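Local coordinates for ribulose-bisphosphate carboxylase (PDB 4NAS), which is a member of the RuBisCO large-chain family, joining an N-terminal domain to a TIM-barrel domain that carries a bound calcium ion, at residues F182-A187 and N216-V221; D253-P258 and V262-H267; E131-R136 and A297-F302; A381-E386 and E392-D397. All blocks are in the same frame, centred on the assembly; numbering follows the deposited sequence.

Interaction 1 of 4, residues F182-A187 and N216-V221; sequences FTEAYA and NLTGPV. With FMT (formic acid), chain F.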
loop_
_atom_site.group_PDB
_atom_site.type_symbol
_atom_site.label_atom_id
_atom_site.label_comp_id
_atom_site.label_asym_id
_atom_site.label_seq_id
_atom_site.Cartn_x
_atom_site.Cartn_y
_atom_site.Cartn_z
ATOM N N PHE B 182 9.116 7.121 -15.741
ATOM C CA PHE B 182 8.561 8.268 -15.019
ATOM C C PHE B 182 9.074 9.645 -15.489
ATOM O O PHE B 182 8.312 10.609 -15.506
ATOM C CB PHE B 182 8.778 8.114 -13.510
ATOM C CG PHE B 182 7.995 7.004 -12.908
ATOM C CD1 PHE B 182 6.650 7.169 -12.641
ATOM C CD2 PHE B 182 8.600 5.798 -12.579
ATOM C CE1 PHE B 182 5.910 6.153 -12.086
ATOM C CE2 PHE B 182 7.850 4.756 -12.013
ATOM C CZ PHE B 182 6.514 4.934 -11.771
ATOM N N THR B 183 10.351 9.741 -15.867
ATOM C CA THR B 183 10.895 11.021 -16.333
ATOM C C THR B 183 10.185 11.584 -17.575
ATOM O O THR B 183 9.988 10.885 -18.579
ATOM C CB THR B 183 12.417 10.966 -16.609
ATOM O OG1 THR B 183 12.816 12.155 -17.305
ATOM C CG2 THR B 183 12.778 9.765 -17.467
ATOM N N GLU B 184 9.809 12.856 -17.503
ATOM C CA GLU B 184 9.191 13.521 -18.646
ATOM C C GLU B 184 10.163 14.498 -19.310
ATOM O O GLU B 184 9.748 15.487 -19.903
ATOM C CB GLU B 184 7.903 14.239 -18.214
ATOM C CG GLU B 184 6.942 13.344 -17.425
ATOM C CD GLU B 184 5.669 14.065 -16.983
ATOM O OE1 GLU B 184 5.260 15.034 -17.657
ATOM O OE2 GLU B 184 5.073 13.656 -15.960
ATOM N N ALA B 185 11.459 14.209 -19.226
ATOM C CA ALA B 185 12.481 15.130 -19.738
ATOM C C ALA B 185 12.658 15.095 -21.255
ATOM O O ALA B 185 13.059 16.074 -21.855
ATOM C CB ALA B 185 13.820 14.879 -19.053
ATOM N N TYR B 186 12.371 13.962 -21.875
ATOM C CA TYR B 186 12.599 13.833 -23.303
ATOM C C TYR B 186 11.282 13.701 -24.061
ATOM O O TYR B 186 11.163 14.138 -25.207
ATOM C CB TYR B 186 13.525 12.648 -23.577
ATOM C CG TYR B 186 14.755 12.686 -22.700
ATOM C CD1 TYR B 186 15.835 13.508 -23.012
ATOM C CD2 TYR B 186 14.821 11.931 -21.536
ATOM C CE1 TYR B 186 16.957 13.560 -22.197
ATOM C CE2 TYR B 186 15.936 11.975 -20.716
ATOM C CZ TYR B 186 17.000 12.787 -21.046
ATOM O OH TYR B 186 18.102 12.824 -20.219
ATOM N N ALA B 187 10.286 13.108 -23.413
ATOM C CA ALA B 187 8.979 12.955 -24.037
ATOM C C ALA B 187 7.909 12.811 -22.969
ATOM O O ALA B 187 7.897 11.836 -22.230
ATOM C CB ALA B 187 8.962 11.754 -24.963
ATOM N N ASN B 216 1.949 4.994 -19.398
ATOM C CA ASN B 216 2.074 5.054 -17.951
ATOM C C ASN B 216 1.376 6.299 -17.365
ATOM O O ASN B 216 1.680 7.422 -17.765
ATOM C CB ASN B 216 3.558 5.007 -17.574
ATOM C CG ASN B 216 3.800 4.424 -16.178
ATOM O OD1 ASN B 216 2.889 3.881 -15.545
ATOM N ND2 ASN B 216 5.035 4.538 -15.696
ATOM N N LEU B 217 0.445 6.098 -16.426
ATOM C CA LEU B 217 -0.263 7.214 -15.766
ATOM C C LEU B 217 0.518 7.659 -14.548
ATOM O O LEU B 217 0.707 6.885 -13.621
ATOM C CB LEU B 217 -1.665 6.781 -15.339
ATOM C CG LEU B 217 -2.535 7.867 -14.694
ATOM C CD1 LEU B 217 -2.671 9.127 -15.575
ATOM C CD2 LEU B 217 -3.886 7.266 -14.409
ATOM N N THR B 218 1.031 8.884 -14.571
ATOM C CA THR B 218 2.010 9.297 -13.573
ATOM C C THR B 218 1.829 10.746 -13.142
ATOM O O THR B 218 1.104 11.513 -13.784
ATOM C CB THR B 218 3.442 9.184 -14.129
ATOM O OG1 THR B 218 3.616 10.126 -15.192
ATOM C CG2 THR B 218 3.710 7.803 -14.653
ATOM N N GLY B 219 2.542 11.118 -12.081
ATOM C CA GLY B 219 2.441 12.443 -11.500
ATOM C C GLY B 219 1.684 12.419 -10.175
ATOM O O GLY B 219 1.277 11.370 -9.695
ATOM N N PRO B 220 1.483 13.598 -9.586
ATOM C CA PRO B 220 0.834 13.815 -8.292
ATOM C C PRO B 220 -0.631 13.388 -8.298
ATOM O O PRO B 220 -1.314 13.574 -9.310
ATOM C CB PRO B 220 0.905 15.337 -8.118
ATOM C CG PRO B 220 1.965 15.792 -9.056
ATOM C CD PRO B 220 1.915 14.861 -10.207
ATOM N N VAL B 221 -1.107 12.860 -7.170
ATOM C CA VAL B 221 -2.478 12.366 -7.085
ATOM C C VAL B 221 -3.524 13.419 -7.496
ATOM O O VAL B 221 -4.421 13.114 -8.280
ATOM C CB VAL B 221 -2.787 11.749 -5.698
ATOM C CG1 VAL B 221 -4.281 11.685 -5.446
ATOM C CG2 VAL B 221 -2.165 10.338 -5.585
HETATM C C FMT F . 2.016 13.511 -5.024
HETATM O O1 FMT F . 2.916 13.336 -4.178
HETATM O O2 FMT F . 0.778 13.487 -4.840
#
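The Phe182 ring meets two side chains of 216-221, Thr218 and Asn216, both from the same side of its plane. Its CD1 atom is 3.6 Å from Thr218 CG2, which comes in obliquely, while Asn216 ND2 stands over one face of the ring, 4.0 Å above its plane and displaced toward the rim. The amide is not flat on the ring: the two planes are 51° apart. A hydrogen bond from Asn216 ND2 to Phe181 O fixes that amide, so the residue before Phe182 sets the group that covers its ring. Thr183 turns away and folds its own loop instead, with OG1 accepting from Ala185 N at 3.1 Å in an ST turn. Both segments belong to loops of the TIM barrel: 216-221 runs from the C-terminal end of strand 214-216 into helix 221-233, whereas the loop of 182-187 follows closely on Asp178 and Glu179, which bind calcium. The Asn216 side chain lies about 9 Å from a calcium ion. Next comes Glu184, whose extended chain carries OE2 to 3.9 Å from Thr218 OG1, a loose approach; its firm partner is Arg227, in a salt bridge through OE1, and the same guanidinium also donates to Thr218 O. Further on, Tyr186 OH hydrogen-bonds to His56 NE2 of the second subunit. At the far end of 216-221, a formic acid molecule accepts a hydrogen bond from Val221 N at its O2, 3.1 Å away.

Interaction 2 of 4, residues D253-P258 and V262-H267; sequences DLARDP and VPILAH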
loop_
_atom_site.group_PDB
_atom_site.type_symbol
_atom_site.label_atom_id
_atom_site.label_comp_id
_atom_site.label_asym_id
_atom_site.label_seq_id
_atom_site.Cartn_x
_atom_site.Cartn_y
_atom_site.Cartn_z
ATOM N N ASP B 253 -11.392 5.929 -8.325
ATOM C CA ASP B 253 -11.970 7.176 -8.845
ATOM C C ASP B 253 -11.797 7.282 -10.364
ATOM O O ASP B 253 -12.664 7.803 -11.062
ATOM C CB ASP B 253 -11.359 8.407 -8.166
ATOM C CG ASP B 253 -11.813 8.580 -6.708
ATOM O OD1 ASP B 253 -12.771 7.909 -6.255
ATOM O OD2 ASP B 253 -11.193 9.400 -6.010
ATOM N N LEU B 254 -10.667 6.787 -10.861
ATOM C CA LEU B 254 -10.398 6.774 -12.317
ATOM C C LEU B 254 -11.369 5.854 -13.057
ATOM O O LEU B 254 -11.896 6.181 -14.130
ATOM C CB LEU B 254 -8.989 6.257 -12.586
ATOM C CG LEU B 254 -7.725 7.109 -12.410
ATOM C CD1 LEU B 254 -7.723 7.903 -11.134
ATOM C CD2 LEU B 254 -6.500 6.187 -12.459
ATOM N N ALA B 255 -11.573 4.676 -12.490
ATOM C CA ALA B 255 -12.443 3.694 -13.103
ATOM C C ALA B 255 -13.910 4.163 -13.044
ATOM O O ALA B 255 -14.734 3.818 -13.895
ATOM C CB ALA B 255 -12.241 2.337 -12.405
ATOM N N ARG B 256 -14.230 4.991 -12.064
ATOM C CA ARG B 256 -15.604 5.470 -11.941
ATOM C C ARG B 256 -15.917 6.658 -12.853
ATOM O O ARG B 256 -17.058 6.843 -13.269
ATOM C CB ARG B 256 -15.936 5.827 -10.495
ATOM C CG ARG B 256 -17.444 5.898 -10.230
ATOM C CD ARG B 256 -17.758 6.354 -8.813
ATOM N NE ARG B 256 -17.071 5.594 -7.771
ATOM C CZ ARG B 256 -17.536 4.478 -7.218
ATOM N NH1 ARG B 256 -18.692 3.964 -7.613
ATOM N NH2 ARG B 256 -16.838 3.872 -6.269
ATOM N N ASP B 257 -14.902 7.453 -13.172
ATOM C CA ASP B 257 -15.086 8.695 -13.931
ATOM C C ASP B 257 -15.396 8.440 -15.430
ATOM O O ASP B 257 -14.551 7.915 -16.159
ATOM C CB ASP B 257 -13.808 9.526 -13.779
ATOM C CG ASP B 257 -13.966 10.958 -14.237
ATOM O OD1 ASP B 257 -14.910 11.270 -14.995
ATOM O OD2 ASP B 257 -13.113 11.774 -13.832
ATOM N N PRO B 258 -16.595 8.836 -15.891
ATOM C CA PRO B 258 -17.014 8.638 -17.284
ATOM C C PRO B 258 -16.057 9.297 -18.271
ATOM O O PRO B 258 -15.816 8.756 -19.358
ATOM C CB PRO B 258 -18.372 9.339 -17.333
ATOM C CG PRO B 258 -18.882 9.247 -15.936
ATOM C CD PRO B 258 -17.664 9.448 -15.085
ATOM N N VAL B 262 -11.158 5.292 -21.172
ATOM C CA VAL B 262 -10.073 4.489 -21.684
ATOM C C VAL B 262 -9.867 3.293 -20.734
ATOM O O VAL B 262 -10.052 3.427 -19.522
ATOM C CB VAL B 262 -8.813 5.358 -21.725
ATOM C CG1 VAL B 262 -8.617 6.040 -20.385
ATOM C CG2 VAL B 262 -7.596 4.549 -22.084
ATOM N N PRO B 263 -9.519 2.105 -21.274
ATOM C CA PRO B 263 -9.311 0.969 -20.358
ATOM C C PRO B 263 -8.143 1.174 -19.401
ATOM O O PRO B 263 -7.176 1.875 -19.729
ATOM C CB PRO B 263 -9.010 -0.194 -21.309
ATOM C CG PRO B 263 -9.696 0.174 -22.590
ATOM C CD PRO B 263 -9.593 1.674 -22.688
ATOM N N ILE B 264 -8.232 0.565 -18.219
ATOM C CA ILE B 264 -7.123 0.572 -17.279
ATOM C C ILE B 264 -6.299 -0.737 -17.363
ATOM O O ILE B 264 -6.840 -1.847 -17.345
ATOM C CB ILE B 264 -7.633 0.811 -15.825
ATOM C CG1 ILE B 264 -8.242 2.223 -15.714
ATOM C CG2 ILE B 264 -6.511 0.534 -14.806
ATOM C CD1 ILE B 264 -9.015 2.472 -14.431
ATOM N N LEU B 265 -4.991 -0.594 -17.457
ATOM C CA LEU B 265 -4.103 -1.744 -17.489
ATOM C C LEU B 265 -3.376 -1.768 -16.135
ATOM O O LEU B 265 -2.437 -0.997 -15.889
ATOM C CB LEU B 265 -3.124 -1.636 -18.676
ATOM C CG LEU B 265 -1.905 -2.586 -18.742
ATOM C CD1 LEU B 265 -2.357 -4.041 -18.933
ATOM C CD2 LEU B 265 -0.909 -2.169 -19.878
ATOM N N ALA B 266 -3.854 -2.632 -15.244
ATOM C CA ALA B 266 -3.289 -2.754 -13.900
ATOM C C ALA B 266 -1.937 -3.475 -13.833
ATOM O O ALA B 266 -1.822 -4.681 -14.138
ATOM C CB ALA B 266 -4.259 -3.411 -12.996
ATOM N N HIS B 267 -0.906 -2.755 -13.396
ATOM C CA HIS B 267 0.423 -3.377 -13.291
ATOM C C HIS B 267 0.674 -3.770 -11.826
ATOM O O HIS B 267 0.329 -3.023 -10.933
ATOM C CB HIS B 267 1.543 -2.446 -13.823
ATOM C CG HIS B 267 2.888 -3.110 -13.889
ATOM N ND1 HIS B 267 3.686 -3.291 -12.774
ATOM C CD2 HIS B 267 3.541 -3.720 -14.913
ATOM C CE1 HIS B 267 4.779 -3.954 -13.113
ATOM N NE2 HIS B 267 4.712 -4.237 -14.404
#
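A beta-alpha-beta unit of the TIM barrel closes here, where the end of helix 248-256 packs on strand 264-267, the parallel neighbour of strand 238-242 that precedes the helix. Ile264 does the work from the strand side, meeting Leu254 and Ala255 on the helix. With CG1 anti to the carbonyl carbon (chi1 -65°) and the chain extended beyond it (chi2 169°), its CD1 methyl reaches out to the last helical turn. There it lies against Ala255, 3.8 Å from the CB atom, and also touches the backbone of that residue, its CD1 coming 3.9 Å from Ala255 CA. The alanine is small enough to let the methyl come right up to the helix. Leu254 adds a longer contact through its CB, 4.2 Å from Ile264 CD1, while the end of its side chain packs on Leu217. All three residues are buried, and the interface between the segments is purely apolar.

The polar work is done around it. On the strand, the backbone amide of Ile264 donates to Asp298 OD2. Asp257, the first residue to leave helical geometry, pairs with Arg229 in a salt bridge through OD2, and its carbonyl oxygen accepts from Lys127 NZ. The turn of chain at the helix end is held less firmly, by a weak bond from Asp257 N to Asp253 O at 3.1 Å.

Interaction 3 of 4, residues E131-R136 and A297-F302; sequences EGVRRR and ADIGIF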
loop_
_atom_site.group_PDB
_atom_site.type_symbol
_atom_site.label_atom_id
_atom_site.label_comp_id
_atom_site.label_asym_id
_atom_site.label_seq_id
_atom_site.Cartn_x
_atom_site.Cartn_y
_atom_site.Cartn_z
ATOM N N GLU B 131 -15.244 -7.654 -22.814
ATOM C CA GLU B 131 -15.991 -7.281 -24.024
ATOM C C GLU B 131 -15.711 -5.858 -24.532
ATOM O O GLU B 131 -15.739 -5.606 -25.733
ATOM C CB GLU B 131 -17.499 -7.478 -23.798
ATOM N N GLY B 132 -15.446 -4.933 -23.618
ATOM C CA GLY B 132 -15.224 -3.539 -23.974
ATOM C C GLY B 132 -13.817 -3.284 -24.495
ATOM O O GLY B 132 -13.622 -2.430 -25.354
ATOM N N VAL B 133 -12.838 -4.025 -23.985
ATOM C CA VAL B 133 -11.489 -3.939 -24.529
ATOM C C VAL B 133 -11.499 -4.473 -25.956
ATOM O O VAL B 133 -10.932 -3.857 -26.866
ATOM C CB VAL B 133 -10.480 -4.763 -23.705
ATOM C CG1 VAL B 133 -9.177 -4.964 -24.506
ATOM C CG2 VAL B 133 -10.208 -4.088 -22.372
ATOM N N ARG B 134 -12.150 -5.618 -26.156
ATOM C CA ARG B 134 -12.218 -6.218 -27.493
ATOM C C ARG B 134 -12.878 -5.284 -28.504
ATOM O O ARG B 134 -12.443 -5.190 -29.657
ATOM C CB ARG B 134 -12.978 -7.552 -27.466
ATOM C CG ARG B 134 -12.218 -8.698 -26.854
ATOM C CD ARG B 134 -12.950 -10.021 -27.061
ATOM N NE ARG B 134 -12.211 -11.131 -26.454
ATOM C CZ ARG B 134 -11.138 -11.696 -26.995
ATOM N NH1 ARG B 134 -10.678 -11.249 -28.148
ATOM N NH2 ARG B 134 -10.519 -12.701 -26.380
ATOM N N ARG B 135 -13.954 -4.628 -28.065
ATOM C CA ARG B 135 -14.703 -3.705 -28.895
ATOM C C ARG B 135 -13.883 -2.471 -29.224
ATOM O O ARG B 135 -13.887 -2.015 -30.360
ATOM C CB ARG B 135 -15.990 -3.293 -28.186
ATOM C CG ARG B 135 -16.935 -2.473 -29.043
ATOM C CD ARG B 135 -17.956 -1.741 -28.181
ATOM N NE ARG B 135 -18.933 -1.050 -29.005
ATOM N N ARG B 136 -13.185 -1.916 -28.238
ATOM C CA ARG B 136 -12.343 -0.752 -28.488
ATOM C C ARG B 136 -11.245 -1.062 -29.505
ATOM O O ARG B 136 -10.988 -0.260 -30.407
ATOM C CB ARG B 136 -11.693 -0.254 -27.202
ATOM C CG ARG B 136 -12.651 0.343 -26.217
ATOM C CD ARG B 136 -12.687 1.836 -26.346
ATOM N NE ARG B 136 -11.373 2.417 -26.095
ATOM C CZ ARG B 136 -11.195 3.639 -25.616
ATOM N NH1 ARG B 136 -12.256 4.375 -25.324
ATOM N NH2 ARG B 136 -9.969 4.116 -25.421
ATOM N N ALA B 297 -9.728 -2.448 -12.866
ATOM C CA ALA B 297 -8.780 -2.866 -13.904
ATOM C C ALA B 297 -9.561 -3.551 -15.026
ATOM O O ALA B 297 -10.451 -4.366 -14.774
ATOM C CB ALA B 297 -7.806 -3.815 -13.332
ATOM N N ASP B 298 -9.260 -3.210 -16.266
ATOM C CA ASP B 298 -9.881 -3.937 -17.367
ATOM C C ASP B 298 -8.975 -5.076 -17.826
ATOM O O ASP B 298 -9.432 -6.048 -18.428
ATOM C CB ASP B 298 -10.189 -2.997 -18.522
ATOM C CG ASP B 298 -11.147 -1.905 -18.130
ATOM O OD1 ASP B 298 -12.344 -2.208 -18.023
ATOM O OD2 ASP B 298 -10.696 -0.756 -17.913
ATOM N N ILE B 299 -7.686 -4.914 -17.566
ATOM C CA ILE B 299 -6.691 -5.927 -17.864
ATOM C C ILE B 299 -5.814 -6.040 -16.645
ATOM O O ILE B 299 -5.350 -5.021 -16.097
ATOM C CB ILE B 299 -5.808 -5.537 -19.075
ATOM C CG1 ILE B 299 -6.678 -5.284 -20.314
ATOM C CG2 ILE B 299 -4.805 -6.657 -19.380
ATOM C CD1 ILE B 299 -5.935 -4.601 -21.435
ATOM N N GLY B 300 -5.560 -7.269 -16.214
ATOM C CA GLY B 300 -4.767 -7.460 -15.015
ATOM C C GLY B 300 -3.513 -8.279 -15.302
ATOM O O GLY B 300 -3.603 -9.405 -15.782
ATOM N N ILE B 301 -2.355 -7.696 -15.003
ATOM C CA ILE B 301 -1.054 -8.328 -15.202
ATOM C C ILE B 301 -0.646 -8.976 -13.875
ATOM O O ILE B 301 -0.755 -8.348 -12.833
ATOM C CB ILE B 301 0.003 -7.250 -15.564
ATOM C CG1 ILE B 301 -0.360 -6.538 -16.874
ATOM C CG2 ILE B 301 1.428 -7.847 -15.552
ATOM C CD1 ILE B 301 0.526 -5.319 -17.181
ATOM N N PHE B 302 -0.207 -10.229 -13.913
ATOM C CA PHE B 302 0.191 -10.959 -12.704
ATOM C C PHE B 302 1.242 -11.996 -13.117
ATOM O O PHE B 302 1.330 -12.339 -14.309
ATOM C CB PHE B 302 -1.042 -11.623 -12.018
ATOM C CG PHE B 302 -1.839 -12.525 -12.930
ATOM C CD1 PHE B 302 -2.853 -12.009 -13.723
ATOM C CD2 PHE B 302 -1.547 -13.890 -13.022
ATOM C CE1 PHE B 302 -3.573 -12.837 -14.581
ATOM C CE2 PHE B 302 -2.266 -14.732 -13.886
ATOM C CZ PHE B 302 -3.276 -14.202 -14.673
#
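Val133 meets Asp298 and Ile299 with a single methyl, and that methyl is the packed part of the contact. Its CG2 lies 4.0 Å from Asp298 CB and 4.3 Å from Ile299 CG1, reaching the aspartate by its aliphatic root and not by its carboxylate. Standing anti to the carbonyl carbon, with CG1 anti to the backbone N instead (chi1 165°), CG2 is the branch that comes down on Asp298 and Ile299. Ile299 brings the flank of its chain, whose end swings nearer the helix than its CB direction suggests. The Asp298 carboxylate is buried and well bonded: OD1 accepts from the backbone amides of both Phe128 and Gly129, just before and at the first residue of helix 129-137. These N-H groups at the helix start would probably favour its negative charge. In the fold, helix 129-137 lies against the N-terminal end of the TIM barrel, where strand 299-303 begins between strands 264-267 and 333-337; Val133 also touches Leu333 and Leu144, the first residues of two other strands. The far face of the helix is a different matter. Arg135 is exposed, and its guanidinium carbon and terminal nitrogens are not modelled; Glu131 is built only as far as CB. Within the helix the regular bonds persist there, with Arg135 N 3.1 Å from Glu131 O and Arg136 N 3.0 Å from Gly132 O.

Interaction 4 of 4, residues A381-E386 and E392-D397; sequences AIWAVE and EEAAKD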
loop_
_atom_site.group_PDB
_atom_site.type_symbol
_atom_site.label_atom_id
_atom_site.label_comp_id
_atom_site.label_asym_id
_atom_site.label_seq_id
_atom_site.Cartn_x
_atom_site.Cartn_y
_atom_site.Cartn_z
ATOM N N ALA B 381 1.521 -18.793 -34.209
ATOM C CA ALA B 381 1.073 -19.787 -33.235
ATOM C C ALA B 381 -0.430 -19.715 -32.998
ATOM O O ALA B 381 -1.092 -20.738 -32.834
ATOM C CB ALA B 381 1.825 -19.602 -31.917
ATOM N N ILE B 382 -0.963 -18.499 -32.952
ATOM C CA ILE B 382 -2.408 -18.313 -32.878
ATOM C C ILE B 382 -3.064 -18.994 -34.076
ATOM O O ILE B 382 -4.032 -19.748 -33.929
ATOM C CB ILE B 382 -2.782 -16.814 -32.792
ATOM C CG1 ILE B 382 -2.489 -16.294 -31.375
ATOM C CG2 ILE B 382 -4.260 -16.591 -33.186
ATOM C CD1 ILE B 382 -2.843 -14.823 -31.138
ATOM N N TRP B 383 -2.513 -18.762 -35.261
ATOM C CA TRP B 383 -3.009 -19.422 -36.469
ATOM C C TRP B 383 -2.967 -20.946 -36.354
ATOM O O TRP B 383 -3.927 -21.631 -36.712
ATOM C CB TRP B 383 -2.235 -18.976 -37.712
ATOM C CG TRP B 383 -2.780 -19.597 -38.976
ATOM C CD1 TRP B 383 -3.725 -19.068 -39.806
ATOM C CD2 TRP B 383 -2.427 -20.869 -39.532
ATOM N NE1 TRP B 383 -3.978 -19.927 -40.847
ATOM C CE2 TRP B 383 -3.193 -21.039 -40.704
ATOM C CE3 TRP B 383 -1.534 -21.879 -39.155
ATOM C CZ2 TRP B 383 -3.097 -22.180 -41.502
ATOM C CZ3 TRP B 383 -1.442 -23.008 -39.946
ATOM C CH2 TRP B 383 -2.220 -23.151 -41.106
ATOM N N ALA B 384 -1.860 -21.467 -35.847
ATOM C CA ALA B 384 -1.689 -22.911 -35.785
ATOM C C ALA B 384 -2.770 -23.511 -34.899
ATOM O O ALA B 384 -3.421 -24.489 -35.273
ATOM C CB ALA B 384 -0.295 -23.281 -35.277
ATOM N N VAL B 385 -2.957 -22.915 -33.728
ATOM C CA VAL B 385 -3.972 -23.390 -32.785
ATOM C C VAL B 385 -5.372 -23.375 -33.386
ATOM O O VAL B 385 -6.111 -24.357 -33.285
ATOM C CB VAL B 385 -3.999 -22.555 -31.504
ATOM C CG1 VAL B 385 -5.181 -22.972 -30.628
ATOM C CG2 VAL B 385 -2.699 -22.705 -30.746
ATOM N N GLU B 386 -5.726 -22.252 -34.005
ATOM C CA GLU B 386 -7.040 -22.084 -34.611
ATOM C C GLU B 386 -7.314 -23.141 -35.665
ATOM O O GLU B 386 -8.463 -23.517 -35.886
ATOM C CB GLU B 386 -7.167 -20.702 -35.244
ATOM C CG GLU B 386 -7.336 -19.555 -34.253
ATOM C CD GLU B 386 -7.538 -18.221 -34.958
ATOM O OE1 GLU B 386 -7.558 -18.212 -36.211
ATOM O OE2 GLU B 386 -7.671 -17.186 -34.268
ATOM N N GLU B 392 5.158 -27.063 -34.847
ATOM C CA GLU B 392 6.293 -27.546 -35.612
ATOM C C GLU B 392 5.894 -27.732 -37.073
ATOM O O GLU B 392 6.685 -27.488 -37.992
ATOM C CB GLU B 392 6.791 -28.857 -35.006
ATOM C CG GLU B 392 8.005 -29.447 -35.696
ATOM C CD GLU B 392 8.264 -30.893 -35.296
ATOM O OE1 GLU B 392 7.817 -31.304 -34.201
ATOM O OE2 GLU B 392 8.908 -31.618 -36.083
ATOM N N GLU B 393 4.651 -28.155 -37.280
ATOM C CA GLU B 393 4.110 -28.316 -38.625
ATOM C C GLU B 393 3.844 -26.958 -39.282
ATOM O O GLU B 393 4.266 -26.723 -40.416
ATOM C CB GLU B 393 2.837 -29.174 -38.588
ATOM C CG GLU B 393 2.255 -29.525 -39.946
ATOM C CD GLU B 393 1.201 -30.620 -39.852
ATOM O OE1 GLU B 393 0.078 -30.417 -40.364
ATOM O OE2 GLU B 393 1.499 -31.685 -39.266
ATOM N N ALA B 394 3.148 -26.075 -38.562
ATOM C CA ALA B 394 2.856 -24.727 -39.047
ATOM C C ALA B 394 4.140 -23.975 -39.395
ATOM O O ALA B 394 4.187 -23.208 -40.359
ATOM C CB ALA B 394 2.036 -23.932 -38.002
ATOM N N ALA B 395 5.182 -24.216 -38.606
ATOM C CA ALA B 395 6.417 -23.454 -38.706
ATOM C C ALA B 395 7.227 -23.824 -39.958
ATOM O O ALA B 395 8.219 -23.170 -40.283
ATOM C CB ALA B 395 7.248 -23.605 -37.418
ATOM N N LYS B 396 6.790 -24.862 -40.669
ATOM C CA LYS B 396 7.369 -25.172 -41.971
ATOM C C LYS B 396 7.114 -24.061 -42.999
ATOM O O LYS B 396 7.951 -23.815 -43.849
ATOM C CB LYS B 396 6.899 -26.537 -42.498
ATOM C CG LYS B 396 7.526 -27.747 -41.794
ATOM C CD LYS B 396 7.400 -29.037 -42.611
ATOM C CE LYS B 396 5.951 -29.473 -42.850
ATOM N NZ LYS B 396 5.884 -30.665 -43.769
ATOM N N ASP B 397 5.974 -23.378 -42.912
ATOM C CA ASP B 397 5.680 -22.287 -43.844
ATOM C C ASP B 397 5.802 -20.890 -43.237
ATOM O O ASP B 397 5.544 -19.894 -43.916
ATOM C CB ASP B 397 4.275 -22.436 -44.432
ATOM C CG ASP B 397 4.097 -23.725 -45.197
ATOM O OD1 ASP B 397 4.707 -23.875 -46.284
ATOM O OD2 ASP B 397 3.333 -24.586 -44.711
#
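Ala384 and Ala394 touch methyl to methyl, their CB atoms 3.6 Å apart. Both CB atoms point at the facing segment, and because each is only a methyl the CA atoms of Ala384 and Ala394 can approach to 5.9 Å. The second touch comes from Trp383: the CZ3 atom of its indole reaches Ala394 CB at 4.1 Å, with the methyl at the ring edge and near its plane. CG of the tryptophan is anti to the backbone N (chi1 -177°), which carries the indole out toward the second segment, and chi2 of 92° sets its turn. The methyl of Ala394 is thus held by two neighbours of very different size.

One shell out, the indole is fixed by aromatic and charged partners: His387 stacks on it while bonding through ND1 to Trp383 O, and Arg398 makes a cation-pi contact with it. The same arginine donates from NH1 to Ala394 O, so it ties the ring and the alanine backbone together. That carbonyl is also gripped from within its own segment, Asp397 N lying 3.1 Å from Ala394 O in a type I beta turn from Ala394 to Asp397. Apolar residues fill in around the alanines: Leu391 lies against Ala384, Leu401 against Ala394, and Val389, in the connecting loop, against both Trp383 and Ala394. Helices 371-386 and 391-394 are thus two consecutive helices joined by a short loop and packed through small alanine side chains, in the C-terminal helical part of the chain.

Interactions 2 and 3 are buried helix-on-strand contacts against the barrel's sheet, in which strands 264-267 and 299-303 are neighbours. Their centres are about 10 Å apart. Each presses a helix on a strand through one or two methyl groups. Interaction 1 lies farther from the chain centre, among loops beside the second subunit, yet is also largely buried; it mixes ring, amide and carboxylate, and its segments touch those of interaction 2. Interaction 4, about 30 Å from the chain centre, touches none of the others; its nearest atoms are about 9 Å from interaction 3. It joins two helices without any strand, and its alanines are buried although Trp383 is partly exposed.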